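Citryl-spermidine/3,4-dihydroxybenzoyl-citryl-spermidine:spermidine ligase (Bacillus anthracis, PDB 3TO3) catalyses the ATP-dependent condensation of spermidine with citryl-spermidine intermediates, a step in the biosynthesis of the siderophore petrobactin. Local coordinates at residues B[562-567]-B[588-593]; B[75-80]-B[530-535]; B[285-290]-B[298-303]. One frame throughout, in Å; residues are numbered along the deposited sequence.

Contact 1 (B[562-567]-B[588-593]); sequences LYTPTF and VPNPLY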
loop_
_atom_site.group_PDB
_atom_site.type_symbol
_atom_site.label_atom_id
_atom_site.label_comp_id
_atom_site.label_asym_id
_atom_site.label_seq_id
_atom_site.Cartn_x
_atom_site.Cartn_y
_atom_site.Cartn_z
ATOM N N LEU B 562 -40.964 -15.405 -4.979
ATOM C CA LEU B 562 -39.845 -16.228 -4.580
ATOM C C LEU B 562 -39.747 -17.494 -5.414
ATOM O O LEU B 562 -38.722 -18.186 -5.380
ATOM C CB LEU B 562 -39.996 -16.622 -3.121
ATOM C CG LEU B 562 -40.001 -15.439 -2.177
ATOM C CD1 LEU B 562 -39.958 -15.975 -0.771
ATOM C CD2 LEU B 562 -38.794 -14.580 -2.464
ATOM N N TYR B 563 -40.843 -17.835 -6.089
ATOM C CA TYR B 563 -40.917 -19.034 -6.939
ATOM C C TYR B 563 -40.647 -18.725 -8.408
ATOM O O TYR B 563 -40.903 -19.576 -9.279
ATOM C CB TYR B 563 -42.256 -19.766 -6.787
ATOM C CG TYR B 563 -42.571 -20.157 -5.360
ATOM C CD1 TYR B 563 -41.557 -20.356 -4.439
ATOM C CD2 TYR B 563 -43.882 -20.339 -4.942
ATOM C CE1 TYR B 563 -41.829 -20.718 -3.132
ATOM C CE2 TYR B 563 -44.172 -20.707 -3.644
ATOM C CZ TYR B 563 -43.143 -20.900 -2.742
ATOM O OH TYR B 563 -43.429 -21.260 -1.444
ATOM N N THR B 564 -40.247 -17.491 -8.717
ATOM C CA THR B 564 -39.976 -17.169 -10.129
ATOM C C THR B 564 -38.931 -18.143 -10.695
ATOM O O THR B 564 -38.017 -18.604 -9.977
ATOM C CB THR B 564 -39.503 -15.716 -10.336
ATOM O OG1 THR B 564 -39.594 -15.372 -11.724
ATOM C CG2 THR B 564 -38.064 -15.558 -9.875
ATOM N N PRO B 565 -39.087 -18.491 -11.975
ATOM C CA PRO B 565 -38.234 -19.473 -12.658
ATOM C C PRO B 565 -36.778 -19.039 -12.697
ATOM O O PRO B 565 -35.890 -19.846 -12.432
ATOM C CB PRO B 565 -38.803 -19.506 -14.077
ATOM C CG PRO B 565 -40.259 -19.092 -13.904
ATOM C CD PRO B 565 -40.230 -18.064 -12.796
ATOM N N THR B 566 -36.546 -17.773 -13.023
ATOM C CA THR B 566 -35.197 -17.247 -13.122
ATOM C C THR B 566 -35.168 -15.879 -12.454
ATOM O O THR B 566 -36.203 -15.220 -12.339
ATOM C CB THR B 566 -34.745 -17.103 -14.594
ATOM O OG1 THR B 566 -35.524 -16.099 -15.220
ATOM C CG2 THR B 566 -34.949 -18.409 -15.391
ATOM N N PHE B 567 -33.995 -15.471 -11.974
ATOM C CA PHE B 567 -33.822 -14.110 -11.502
ATOM C C PHE B 567 -32.378 -13.672 -11.684
ATOM O O PHE B 567 -31.527 -14.474 -12.075
ATOM C CB PHE B 567 -34.202 -13.984 -10.035
ATOM C CG PHE B 567 -33.148 -14.490 -9.109
ATOM C CD1 PHE B 567 -32.292 -13.612 -8.470
ATOM C CD2 PHE B 567 -33.005 -15.844 -8.889
ATOM C CE1 PHE B 567 -31.303 -14.083 -7.617
ATOM C CE2 PHE B 567 -32.030 -16.322 -8.037
ATOM C CZ PHE B 567 -31.175 -15.433 -7.404
ATOM N N VAL B 588 -29.900 -16.544 -13.444
ATOM C CA VAL B 588 -29.655 -17.890 -12.931
ATOM C C VAL B 588 -30.975 -18.622 -12.693
ATOM O O VAL B 588 -31.990 -17.998 -12.423
ATOM C CB VAL B 588 -28.856 -17.850 -11.618
ATOM C CG1 VAL B 588 -27.503 -17.167 -11.829
ATOM C CG2 VAL B 588 -29.653 -17.147 -10.524
ATOM N N PRO B 589 -30.972 -19.954 -12.810
ATOM C CA PRO B 589 -32.251 -20.626 -12.560
ATOM C C PRO B 589 -32.547 -20.645 -11.057
ATOM O O PRO B 589 -31.653 -20.558 -10.200
ATOM C CB PRO B 589 -32.022 -22.033 -13.112
ATOM C CG PRO B 589 -30.549 -22.279 -12.839
ATOM C CD PRO B 589 -29.873 -20.911 -13.029
ATOM N N ASN B 590 -33.823 -20.724 -10.725
ATOM C CA ASN B 590 -34.228 -20.711 -9.325
ATOM C C ASN B 590 -34.715 -22.105 -8.885
ATOM O O ASN B 590 -35.739 -22.596 -9.368
ATOM C CB ASN B 590 -35.305 -19.656 -9.134
ATOM C CG ASN B 590 -35.890 -19.662 -7.739
ATOM O OD1 ASN B 590 -35.335 -20.264 -6.818
ATOM N ND2 ASN B 590 -37.035 -19.003 -7.582
ATOM N N PRO B 591 -33.969 -22.756 -7.984
ATOM C CA PRO B 591 -34.392 -24.109 -7.589
ATOM C C PRO B 591 -35.737 -24.095 -6.837
ATOM O O PRO B 591 -36.411 -25.115 -6.838
ATOM C CB PRO B 591 -33.240 -24.595 -6.679
ATOM C CG PRO B 591 -32.707 -23.296 -6.047
ATOM C CD PRO B 591 -32.848 -22.244 -7.153
ATOM N N LEU B 592 -36.152 -22.968 -6.254
ATOM C CA LEU B 592 -37.465 -22.969 -5.583
ATOM C C LEU B 592 -38.578 -23.153 -6.589
ATOM O O LEU B 592 -39.636 -23.656 -6.247
ATOM C CB LEU B 592 -37.718 -21.714 -4.787
ATOM C CG LEU B 592 -36.707 -21.420 -3.702
ATOM C CD1 LEU B 592 -37.243 -20.261 -2.869
ATOM C CD2 LEU B 592 -36.586 -22.640 -2.879
ATOM N N TYR B 593 -38.331 -22.771 -7.843
ATOM C CA TYR B 593 -39.366 -22.899 -8.862
ATOM C C TYR B 593 -39.771 -24.336 -9.146
ATOM O O TYR B 593 -40.942 -24.659 -9.134
ATOM C CB TYR B 593 -38.915 -22.265 -10.156
ATOM C CG TYR B 593 -39.850 -22.541 -11.291
ATOM C CD1 TYR B 593 -39.499 -23.416 -12.304
ATOM C CD2 TYR B 593 -41.093 -21.929 -11.355
ATOM C CE1 TYR B 593 -40.379 -23.683 -13.360
ATOM C CE2 TYR B 593 -41.967 -22.180 -12.405
ATOM C CZ TYR B 593 -41.605 -23.054 -13.404
ATOM O OH TYR B 593 -42.478 -23.307 -14.458
#
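Asn590, in 588-593, reaches into the loop 562-565 and spends both amide hydrogens on its backbone. ND2 donates to Thr564 O at 2.6 Å, in the plane of that carbonyl, and to Leu562 O at 2.9 Å, which it meets from above the carbonyl plane. CG stands anti to the backbone N (chi1 174°), which carries it toward the 562-565 backbone. At the other end of the same group, OD1 accepts from Leu592 N (2.9 Å), the N-cap bond of helix 591-600. Backbone bonds carry the pairing onward: Asn590 N to Pro565 O, then two between Phe567 and Val588, a hydrogen-bonded antiparallel pair in the two-stranded sheet 566-570/585-589.

Of the apolar contacts, Pro565 CG lies over one face of the Tyr593 ring, a CH-pi contact 4.0 Å from the centroid and offset toward the rim. Phe567 CE2 touches Val588 CG2 at 3.5 Å, and Leu592 CB packs on Tyr563 CD1. Side chains of helices 502-528 and 532-547 pack against Leu562, Phe567 and Leu592, among others, and Tyr563 OH bonds to Glu544. All three polar functions of the buried Asn590 amide are engaged, which probably fixes its flip state and couples the C-terminal helix to the loop before strand 566-570.

Contact 2 (B[75-80]-B[530-535]); sequences RITFGR and WKEESF. With EDO (1,2-ethanediol), chain H.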
loop_
_atom_site.group_PDB
_atom_site.type_symbol
_atom_site.label_atom_id
_atom_site.label_comp_id
_atom_site.label_asym_id
_atom_site.label_seq_id
_atom_site.Cartn_x
_atom_site.Cartn_y
_atom_site.Cartn_z
ATOM N N ARG B 75 -25.005 -27.233 -11.255
ATOM C CA ARG B 75 -25.873 -27.787 -10.202
ATOM C C ARG B 75 -27.254 -27.192 -10.213
ATOM O O ARG B 75 -27.408 -26.012 -10.531
ATOM C CB ARG B 75 -25.285 -27.445 -8.864
ATOM C CG ARG B 75 -23.872 -27.797 -8.770
ATOM C CD ARG B 75 -23.851 -29.133 -8.126
ATOM N NE ARG B 75 -22.819 -29.073 -7.129
ATOM C CZ ARG B 75 -22.848 -29.696 -5.970
ATOM N NH1 ARG B 75 -23.892 -30.450 -5.620
ATOM N NH2 ARG B 75 -21.809 -29.530 -5.165
ATOM N N ILE B 76 -28.262 -27.980 -9.841
ATOM C CA ILE B 76 -29.618 -27.456 -9.829
ATOM C C ILE B 76 -29.752 -26.313 -8.824
ATOM O O ILE B 76 -30.704 -25.521 -8.919
ATOM C CB ILE B 76 -30.706 -28.528 -9.565
ATOM C CG1 ILE B 76 -30.827 -28.795 -8.079
ATOM C CG2 ILE B 76 -30.427 -29.810 -10.312
ATOM C CD1 ILE B 76 -32.161 -29.285 -7.710
ATOM N N THR B 77 -28.771 -26.137 -7.930
ATOM C CA THR B 77 -28.936 -25.072 -6.959
ATOM C C THR B 77 -28.335 -23.813 -7.629
ATOM O O THR B 77 -27.167 -23.497 -7.496
ATOM C CB THR B 77 -28.108 -25.456 -5.672
ATOM O OG1 THR B 77 -28.767 -26.521 -4.975
ATOM C CG2 THR B 77 -27.877 -24.267 -4.689
ATOM N N PHE B 78 -29.238 -23.008 -8.182
ATOM C CA PHE B 78 -28.933 -21.744 -8.871
ATOM C C PHE B 78 -27.983 -21.833 -10.027
ATOM O O PHE B 78 -27.437 -20.819 -10.441
ATOM C CB PHE B 78 -28.454 -20.682 -7.875
ATOM C CG PHE B 78 -29.457 -20.407 -6.814
ATOM C CD1 PHE B 78 -30.544 -19.612 -7.086
ATOM C CD2 PHE B 78 -29.371 -21.021 -5.577
ATOM C CE1 PHE B 78 -31.507 -19.380 -6.140
ATOM C CE2 PHE B 78 -30.347 -20.781 -4.623
ATOM C CZ PHE B 78 -31.410 -19.972 -4.913
ATOM N N GLY B 79 -27.846 -23.027 -10.593
ATOM C CA GLY B 79 -26.879 -23.257 -11.652
ATOM C C GLY B 79 -25.434 -23.068 -11.239
ATOM O O GLY B 79 -24.581 -22.877 -12.092
ATOM N N ARG B 80 -25.128 -23.125 -9.946
ATOM C CA ARG B 80 -23.737 -22.944 -9.529
ATOM C C ARG B 80 -22.835 -24.014 -10.186
ATOM O O ARG B 80 -23.259 -25.146 -10.458
ATOM C CB ARG B 80 -23.606 -23.042 -8.028
ATOM C CG ARG B 80 -24.334 -22.002 -7.227
ATOM C CD ARG B 80 -23.506 -20.797 -7.072
ATOM N NE ARG B 80 -22.215 -21.062 -6.446
ATOM C CZ ARG B 80 -21.987 -21.032 -5.132
ATOM N NH1 ARG B 80 -22.977 -20.784 -4.265
ATOM N NH2 ARG B 80 -20.757 -21.273 -4.680
ATOM N N TRP B 530 -27.656 -36.474 0.236
ATOM C CA TRP B 530 -28.957 -35.822 0.285
ATOM C C TRP B 530 -29.063 -34.984 -0.991
ATOM O O TRP B 530 -28.245 -34.088 -1.249
ATOM C CB TRP B 530 -29.062 -34.949 1.537
ATOM C CG TRP B 530 -30.424 -34.474 1.803
ATOM C CD1 TRP B 530 -30.977 -33.283 1.418
ATOM C CD2 TRP B 530 -31.429 -35.167 2.519
ATOM N NE1 TRP B 530 -32.273 -33.198 1.852
ATOM C CE2 TRP B 530 -32.577 -34.347 2.530
ATOM C CE3 TRP B 530 -31.473 -36.398 3.165
ATOM C CZ2 TRP B 530 -33.755 -34.729 3.145
ATOM C CZ3 TRP B 530 -32.646 -36.774 3.772
ATOM C CH2 TRP B 530 -33.772 -35.946 3.759
ATOM N N LYS B 531 -30.066 -35.302 -1.796
ATOM C CA LYS B 531 -30.233 -34.705 -3.104
ATOM C C LYS B 531 -30.631 -33.250 -2.960
ATOM O O LYS B 531 -31.370 -32.886 -2.036
ATOM C CB LYS B 531 -31.286 -35.475 -3.915
ATOM C CG LYS B 531 -30.740 -36.696 -4.694
ATOM C CD LYS B 531 -31.871 -37.596 -5.237
ATOM C CE LYS B 531 -32.720 -36.928 -6.325
ATOM N NZ LYS B 531 -31.994 -36.767 -7.629
ATOM N N GLU B 532 -30.131 -32.428 -3.878
ATOM C CA GLU B 532 -30.404 -31.007 -3.860
ATOM C C GLU B 532 -31.887 -30.742 -4.063
ATOM O O GLU B 532 -32.446 -29.859 -3.398
ATOM C CB GLU B 532 -29.557 -30.265 -4.898
ATOM C CG GLU B 532 -28.052 -30.091 -4.514
ATOM C CD GLU B 532 -27.208 -29.729 -5.744
ATOM O OE1 GLU B 532 -27.278 -28.563 -6.143
ATOM O OE2 GLU B 532 -26.532 -30.606 -6.351
ATOM N N GLU B 533 -32.508 -31.519 -4.955
ATOM C CA GLU B 533 -33.960 -31.486 -5.169
ATOM C C GLU B 533 -34.746 -31.649 -3.860
ATOM O O GLU B 533 -35.650 -30.859 -3.586
ATOM C CB GLU B 533 -34.415 -32.553 -6.190
ATOM C CG GLU B 533 -33.757 -32.416 -7.560
ATOM C CD GLU B 533 -32.326 -33.006 -7.626
ATOM O OE1 GLU B 533 -31.595 -32.988 -6.607
ATOM O OE2 GLU B 533 -31.936 -33.499 -8.708
ATOM N N SER B 534 -34.400 -32.664 -3.065
ATOM C CA SER B 534 -35.047 -32.877 -1.754
ATOM C C SER B 534 -34.825 -31.687 -0.818
ATOM O O SER B 534 -35.743 -31.252 -0.125
ATOM C CB SER B 534 -34.545 -34.148 -1.056
ATOM O OG SER B 534 -34.720 -35.264 -1.890
ATOM N N PHE B 535 -33.598 -31.183 -0.776
ATOM C CA PHE B 535 -33.285 -30.005 0.036
ATOM C C PHE B 535 -34.270 -28.877 -0.316
ATOM O O PHE B 535 -34.947 -28.348 0.565
ATOM C CB PHE B 535 -31.833 -29.569 -0.205
ATOM C CG PHE B 535 -31.399 -28.391 0.608
ATOM C CD1 PHE B 535 -30.588 -28.564 1.732
ATOM C CD2 PHE B 535 -31.756 -27.104 0.231
ATOM C CE1 PHE B 535 -30.166 -27.467 2.493
ATOM C CE2 PHE B 535 -31.347 -25.993 0.979
ATOM C CZ PHE B 535 -30.543 -26.170 2.106
HETATM C C1 EDO H . -33.013 -38.436 -1.456
HETATM O O1 EDO H . -32.402 -37.512 -2.339
HETATM C C2 EDO H . -32.708 -37.968 -0.047
HETATM O O2 EDO H . -32.580 -39.147 0.754
HETATM O O HOH W 1 -27.246 -30.780 -8.923
#
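Glu532, in the first turn of helix 532-547, extends its side chain into the loop 75-80. CB lies 3.7 Å from Ile76 CG1, the two side chains sliding past each other in opposite directions. CG, anti to the carbonyl carbon (chi1 -75°), passes Thr77 OG1 at 3.7 Å. Beyond it the chain runs extended, chi2 163°, and CD comes within 3.4 Å of Arg75 NH1. The two carboxylate oxygens then divide the work. Thr77 OG1 donates to Glu532 OE1 at 2.8 Å, on the anti lone pair of that oxygen. A weak further bond comes to OE1 from the Thr77 backbone N. The salt bridge runs from Arg75 NH1 to Glu532 OE2 at 2.7 Å, the donor lying above the carboxylate plane; guanidinium and carboxylate planes stand 86° apart, and a single N-O pair carries the bridge. A water also donates to OE2 and accepts from Ile76 N, tying the loop backbone to the same oxygen.

The loop joins strands 65-74 and 81-83 of the N-terminal antiparallel sheet and turns back through a type I' beta turn from Thr77 to Arg80, closed by Arg80 N to Thr77 O. Arg75 N also bonds to Arg80 O. The Glu532 carboxylate docks this hairpin tip on the start of a helix in the C-terminal part of the chain. Arg75 is bent at chi2 and chi3, and its guanidinium has further partners: NH2 makes a salt bridge with Asp526, and NE bonds to Ser82. Thr77 OG1 is also hydrogen-bonded to Trp536 NE1. Farther out along the helix, Ile76 CD1 rests on Glu533 CG at 3.5 Å, the side chains crossing at about a right angle.

Contact 3 (B[285-290]-B[298-303]); sequences RTLRNV and VKVSLN. With ATP (adenosine-5'-triphosphate), chain E.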
loop_
_atom_site.group_PDB
_atom_site.type_symbol
_atom_site.label_atom_id
_atom_site.label_comp_id
_atom_site.label_asym_id
_atom_site.label_seq_id
_atom_site.Cartn_x
_atom_site.Cartn_y
_atom_site.Cartn_z
ATOM N N ARG B 285 -12.468 -6.569 12.472
ATOM C CA ARG B 285 -12.590 -5.211 12.998
ATOM C C ARG B 285 -13.657 -5.214 14.091
ATOM O O ARG B 285 -13.928 -4.207 14.721
ATOM C CB ARG B 285 -12.875 -4.190 11.891
ATOM C CG ARG B 285 -14.048 -4.569 11.047
ATOM C CD ARG B 285 -14.513 -3.425 10.189
ATOM N NE ARG B 285 -15.629 -3.839 9.352
ATOM C CZ ARG B 285 -16.324 -3.027 8.569
ATOM N NH1 ARG B 285 -16.016 -1.740 8.524
ATOM N NH2 ARG B 285 -17.325 -3.501 7.830
ATOM N N THR B 286 -14.261 -6.368 14.301
ATOM C CA THR B 286 -15.240 -6.528 15.365
ATOM C C THR B 286 -14.631 -7.332 16.487
ATOM O O THR B 286 -14.237 -8.448 16.288
ATOM C CB THR B 286 -16.468 -7.286 14.881
ATOM O OG1 THR B 286 -17.026 -6.602 13.750
ATOM C CG2 THR B 286 -17.507 -7.376 16.019
ATOM N N LEU B 287 -14.578 -6.754 17.674
ATOM C CA LEU B 287 -13.839 -7.342 18.764
ATOM C C LEU B 287 -14.767 -7.663 19.933
ATOM O O LEU B 287 -15.621 -6.836 20.318
ATOM C CB LEU B 287 -12.735 -6.380 19.210
ATOM C CG LEU B 287 -11.877 -5.810 18.069
ATOM C CD1 LEU B 287 -11.074 -4.605 18.540
ATOM C CD2 LEU B 287 -10.950 -6.861 17.541
ATOM N N ARG B 288 -14.610 -8.867 20.483
ATOM C CA ARG B 288 -15.346 -9.280 21.664
ATOM C C ARG B 288 -14.499 -9.003 22.899
ATOM O O ARG B 288 -13.267 -8.994 22.840
ATOM C CB ARG B 288 -15.755 -10.756 21.594
ATOM C CG ARG B 288 -14.617 -11.727 21.392
ATOM C CD ARG B 288 -15.056 -13.188 21.556
ATOM N NE ARG B 288 -14.529 -13.780 22.784
ATOM C CZ ARG B 288 -13.535 -14.652 22.828
ATOM N NH1 ARG B 288 -12.961 -15.070 21.706
ATOM N NH2 ARG B 288 -13.136 -15.127 23.997
ATOM N N ASN B 289 -15.158 -8.709 24.008
ATOM C CA ASN B 289 -14.447 -8.459 25.227
ATOM C C ASN B 289 -14.166 -9.827 25.846
ATOM O O ASN B 289 -15.088 -10.579 26.154
ATOM C CB ASN B 289 -15.345 -7.593 26.107
ATOM C CG ASN B 289 -14.679 -7.160 27.374
ATOM O OD1 ASN B 289 -14.031 -7.956 28.035
ATOM N ND2 ASN B 289 -14.842 -5.890 27.731
ATOM N N VAL B 290 -12.891 -10.171 25.990
ATOM C CA VAL B 290 -12.508 -11.504 26.470
ATOM C C VAL B 290 -12.614 -11.589 27.990
ATOM O O VAL B 290 -12.930 -12.631 28.560
ATOM C CB VAL B 290 -11.055 -11.851 26.102
ATOM C CG1 VAL B 290 -10.704 -13.201 26.641
ATOM C CG2 VAL B 290 -10.866 -11.852 24.624
ATOM N N VAL B 298 -17.105 -4.353 20.015
ATOM C CA VAL B 298 -16.673 -3.105 19.438
ATOM C C VAL B 298 -16.388 -3.369 17.967
ATOM O O VAL B 298 -15.627 -4.299 17.611
ATOM C CB VAL B 298 -15.418 -2.625 20.166
ATOM C CG1 VAL B 298 -15.189 -1.226 19.897
ATOM C CG2 VAL B 298 -15.648 -2.747 21.637
ATOM N N LYS B 299 -17.039 -2.600 17.107
ATOM C CA LYS B 299 -16.756 -2.663 15.685
ATOM C C LYS B 299 -16.050 -1.374 15.324
ATOM O O LYS B 299 -16.628 -0.276 15.465
ATOM C CB LYS B 299 -18.031 -2.860 14.858
ATOM C CG LYS B 299 -17.818 -2.929 13.347
ATOM C CD LYS B 299 -19.106 -3.317 12.619
ATOM C CE LYS B 299 -18.825 -3.785 11.201
ATOM N NZ LYS B 299 -20.092 -4.072 10.448
ATOM N N VAL B 300 -14.796 -1.498 14.888
ATOM C CA VAL B 300 -13.963 -0.314 14.725
ATOM C C VAL B 300 -13.382 -0.202 13.332
ATOM O O VAL B 300 -13.332 -1.182 12.597
ATOM C CB VAL B 300 -12.836 -0.268 15.764
ATOM C CG1 VAL B 300 -13.414 -0.121 17.144
ATOM C CG2 VAL B 300 -11.991 -1.554 15.698
ATOM N N SER B 301 -12.978 1.009 12.962
ATOM C CA SER B 301 -12.399 1.252 11.644
ATOM C C SER B 301 -11.097 0.456 11.449
ATOM O O SER B 301 -10.276 0.371 12.359
ATOM C CB SER B 301 -12.106 2.739 11.498
ATOM O OG SER B 301 -13.311 3.447 11.298
ATOM N N LEU B 302 -10.913 -0.151 10.285
ATOM C CA LEU B 302 -9.627 -0.767 9.999
ATOM C C LEU B 302 -9.249 -0.502 8.565
ATOM O O LEU B 302 -9.979 -0.889 7.658
ATOM C CB LEU B 302 -9.732 -2.249 10.274
ATOM C CG LEU B 302 -8.466 -3.066 10.444
ATOM C CD1 LEU B 302 -7.617 -2.579 11.636
ATOM C CD2 LEU B 302 -8.881 -4.545 10.576
ATOM N N ASN B 303 -8.099 0.097 8.289
ATOM C CA ASN B 303 -7.918 0.327 6.884
ATOM C C ASN B 303 -7.046 -0.782 6.317
ATOM O O ASN B 303 -5.869 -0.597 6.051
ATOM C CB ASN B 303 -7.146 1.651 6.743
ATOM C CG ASN B 303 -8.062 2.862 6.558
ATOM O OD1 ASN B 303 -8.775 3.289 7.487
ATOM N ND2 ASN B 303 -8.031 3.431 5.362
HETATM P PB ATP E . -18.334 -6.936 9.277
HETATM O O1B ATP E . -17.119 -6.307 9.910
HETATM O O2B ATP E . -19.103 -5.891 8.513
HETATM O O3B ATP E . -19.226 -7.596 10.392
HETATM P PA ATP E . -17.046 -7.834 7.058
HETATM O O1A ATP E . -16.198 -6.599 7.293
HETATM O O2A ATP E . -17.940 -7.708 5.830
HETATM O O3A ATP E . -17.935 -8.095 8.306
HETATM O "O5'" ATP E . -16.058 -9.041 6.871
HETATM C "C5'" ATP E . -16.421 -10.317 7.244
HETATM C "C4'" ATP E . -15.655 -11.386 6.698
HETATM O "O4'" ATP E . -16.419 -12.637 6.787
HETATM C "C3'" ATP E . -15.400 -11.164 5.257
HETATM O "O3'" ATP E . -14.046 -11.122 5.019
HETATM C "C2'" ATP E . -16.025 -12.313 4.578
HETATM O "O2'" ATP E . -15.284 -12.706 3.501
HETATM C "C1'" ATP E . -16.031 -13.347 5.651
HETATM N N9 ATP E . -16.868 -14.492 5.409
HETATM C C8 ATP E . -16.450 -15.766 5.516
HETATM N N7 ATP E . -17.486 -16.564 5.226
HETATM C C5 ATP E . -18.569 -15.807 4.940
HETATM C C6 ATP E . -19.890 -16.114 4.583
HETATM N N6 ATP E . -20.288 -17.489 4.460
HETATM N N1 ATP E . -20.763 -15.105 4.358
HETATM C C2 ATP E . -20.370 -13.820 4.476
HETATM N N3 ATP E . -19.103 -13.492 4.817
HETATM C C4 ATP E . -18.181 -14.462 5.055
#
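Arg285 sets out with CG between its backbone N and carbonyl carbon (chi1 53°), then runs extended from CG to NE; Lys299 has CG anti to the backbone N (chi1 180°) and stays extended to its tip. These courses bring both cationic ends to the phosphates of ATP. Arg285 NE donates to ATP O1B at 2.9 Å, near the guanidinium plane, and NH2 reaches ATP O2B at 3.1 Å, with a weak bond to O1A. Lys299 CE lies over one face of that guanidinium, 3.7 Å from Arg285 CZ. The position of Lys299 NZ is less certain; as modelled, it shares O2B and sits 3.9 Å from Arg285 NH2, two like charges close together. The O2B they share and the modelled salt bridge from Lys299 to Asp459 probably offset the repulsion.

Near the root of Arg285, CB touches Val300 O and Leu302 CB. Thr286, on the same sheet face as Lys299, turns OG1 toward Lys299 CG (3.8 Å) and bonds through it to Ser283, whose OG also hydrogen-bonds to ATP.

The two backbones run antiparallel. Val300 N donates to Arg285 O at 2.8 Å, and Leu287 and Val298 exchange two bonds as a hydrogen-bonded pair. Between these lies the non-hydrogen-bonded pair Thr286-Lys299, where Thr286 CA comes 3.2 Å from Val298 O in a CA-H...O contact. Leu287, on the other face with Val298, brings CD1 to 4.3 Å from Val300 CG2.

Arg311 and Tyr391 also bond the nucleotide, and Asp459 belongs to the magnesium site as well. The two segments form a beta hairpin, strands 286-289 and 297-306 of the large mixed sheet, which supplies basic phosphate-binding residues to the nucleotide site of this IucA/IucC-family synthetase.

From the N terminus, the loop 75-80 after strand 65-74 comes first; it waits some 450 residues for its partner 530-535, so contact 2 closes by far the longest loop. Contact 3 is nested inside that loop, a short hairpin in the mixed sheet beside the nucleotide. Contact 1 follows in series, closing 20 residues between 562-567 and 588-593. Contacts 1 and 2 adjoin, their centres 12 Å apart: Phe78 packs on Pro589 and Pro591, joining the N-terminal sheet to the C-terminal hairpin and helix. Contact 3 lies on the other side of the chain's centre, its nearest atoms about 22 Å from contact 2 and about 23 Å from contact 1.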